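Long-range contact in conserved hypothetical protein (Staphylococcus aureus subsp. aureus, PDB 2AP3), which is of unknown function but probably belongs to the putative cell-wall-binding lipoproteins, with a largely helical chain: residues A[22-26]-A[192-196]. Residue numbers count along the deposited sequence, not the author numbering.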
loop_
_atom_site.group_PDB
_atom_site.type_symbol
_atom_site.label_atom_id
_atom_site.label_comp_id
_atom_site.label_asym_id
_atom_site.label_seq_id
_atom_site.Cartn_x
_atom_site.Cartn_y
_atom_site.Cartn_z
ATOM N N LEU A 22 22.437 -2.256 -0.696
ATOM C CA LEU A 22 21.554 -1.571 0.241
ATOM C C LEU A 22 21.206 -0.163 -0.249
ATOM O O LEU A 22 20.132 0.353 0.075
ATOM C CB LEU A 22 22.124 -1.579 1.664
ATOM C CG LEU A 22 22.154 -2.949 2.368
ATOM C CD1 LEU A 22 22.969 -2.898 3.660
ATOM C CD2 LEU A 22 20.750 -3.453 2.663
ATOM N N LYS A 23 22.091 0.420 -1.069
ATOM C CA LYS A 23 21.865 1.730 -1.703
ATOM C C LYS A 23 20.816 1.698 -2.817
ATOM O O LYS A 23 20.035 2.649 -2.971
ATOM C CB LYS A 23 23.178 2.273 -2.280
ATOM C CG LYS A 23 23.195 3.786 -2.539
ATOM C CD LYS A 23 24.147 4.492 -1.581
ATOM C CE LYS A 23 24.103 6.013 -1.757
ATOM N NZ LYS A 23 25.434 6.649 -1.502
ATOM N N GLN A 24 20.839 0.646 -3.629
ATOM C CA GLN A 24 19.839 0.469 -4.676
ATOM C C GLN A 24 18.469 0.261 -4.032
ATOM O O GLN A 24 17.472 0.823 -4.494
ATOM C CB GLN A 24 20.214 -0.683 -5.606
ATOM C CG GLN A 24 21.381 -0.337 -6.532
ATOM C CD GLN A 24 22.156 -1.556 -7.030
ATOM O OE1 GLN A 24 21.744 -2.703 -6.838
ATOM N NE2 GLN A 24 23.289 -1.300 -7.688
ATOM N N VAL A 25 18.440 -0.508 -2.943
ATOM C CA VAL A 25 17.195 -0.767 -2.195
ATOM C C VAL A 25 16.652 0.500 -1.534
ATOM O O VAL A 25 15.436 0.706 -1.478
ATOM C CB VAL A 25 17.362 -1.920 -1.155
ATOM C CG1 VAL A 25 16.106 -2.076 -0.305
ATOM C CG2 VAL A 25 17.678 -3.242 -1.865
ATOM N N ASP A 26 17.546 1.360 -1.052
ATOM C CA ASP A 26 17.114 2.608 -0.416
ATOM C C ASP A 26 16.697 3.692 -1.411
ATOM O O ASP A 26 15.811 4.497 -1.102
ATOM C CB ASP A 26 18.149 3.118 0.593
ATOM C CG ASP A 26 17.889 2.604 2.005
ATOM O OD1 ASP A 26 18.803 2.720 2.851
ATOM O OD2 ASP A 26 16.773 2.090 2.278
ATOM N N LYS A 192 17.373 -6.234 6.760
ATOM C CA LYS A 192 18.377 -5.200 6.490
ATOM C C LYS A 192 19.400 -5.101 7.610
ATOM O O LYS A 192 20.597 -4.950 7.340
ATOM C CB LYS A 192 17.717 -3.841 6.269
ATOM C CG LYS A 192 17.129 -3.671 4.881
ATOM C CD LYS A 192 16.398 -2.345 4.781
ATOM C CE LYS A 192 15.766 -2.165 3.419
ATOM N NZ LYS A 192 15.030 -0.866 3.309
ATOM N N GLN A 193 18.928 -5.178 8.858
ATOM C CA GLN A 193 19.795 -5.135 10.040
ATOM C C GLN A 193 20.799 -6.291 10.034
ATOM O O GLN A 193 21.992 -6.086 10.280
ATOM C CB GLN A 193 18.964 -5.173 11.324
ATOM C CG GLN A 193 18.471 -3.812 11.825
ATOM C CD GLN A 193 17.840 -3.907 13.211
ATOM O OE1 GLN A 193 16.823 -4.572 13.396
ATOM N NE2 GLN A 193 18.448 -3.239 14.190
ATOM N N ASP A 194 20.313 -7.497 9.728
ATOM C CA ASP A 194 21.180 -8.683 9.615
ATOM C C ASP A 194 22.183 -8.569 8.474
ATOM O O ASP A 194 23.372 -8.840 8.661
ATOM C CB ASP A 194 20.346 -9.955 9.426
ATOM C CG ASP A 194 19.792 -10.495 10.731
ATOM O OD1 ASP A 194 19.782 -9.763 11.747
ATOM O OD2 ASP A 194 19.362 -11.670 10.736
ATOM N N VAL A 195 21.696 -8.172 7.299
ATOM C CA VAL A 195 22.528 -8.041 6.103
ATOM C C VAL A 195 23.640 -7.015 6.341
ATOM O O VAL A 195 24.792 -7.218 5.943
ATOM C CB VAL A 195 21.677 -7.666 4.860
ATOM C CG1 VAL A 195 22.551 -7.185 3.724
ATOM C CG2 VAL A 195 20.841 -8.855 4.406
ATOM N N ASP A 196 23.289 -5.928 7.018
ATOM C CA ASP A 196 24.253 -4.882 7.306
ATOM C C ASP A 196 25.032 -5.206 8.585
ATOM O O ASP A 196 25.784 -4.373 9.111
ATOM C CB ASP A 196 23.538 -3.534 7.410
ATOM C CG ASP A 196 24.506 -2.374 7.468
ATOM O OD1 ASP A 196 24.612 -1.749 8.549
ATOM O OD2 ASP A 196 25.193 -2.121 6.453
#
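Residues 22-26 of helix 10-30 and 192-196, at the end of helix 157-195, run in roughly opposite directions, with the CA atoms of Leu22 and Lys192 nearest at 7.9 Å; no backbone hydrogen bond links them. Leu22 is the residue most covered by the other segment (85 Å²): its CD2 lies 4.3 Å from both Lys192 CG and Val195 CG1, while its CD1 comes within 3.7 Å of Asp196 OD2, a plain van der Waals contact. Lys192 plays a double part. Its outer side chain is fully extended, so CE rests 3.7 Å from Val25 CG1 and NZ reaches Asp26 OD2 at 3.6 Å, a salt bridge at the exposed border of the apolar patch. Leu118 of helix 109-150 touches both Leu22 and Lys192, and Lys111 hydrogen-bonds the carbonyl of Val195, so helix 109-150 also packs against this site. Apolar side chains inside and a charged pair at the edge are usual where helices pack in a water-soluble bundle; here the two segments meet roughly antiparallel in an elongated helical bundle, near the modelled C-terminus.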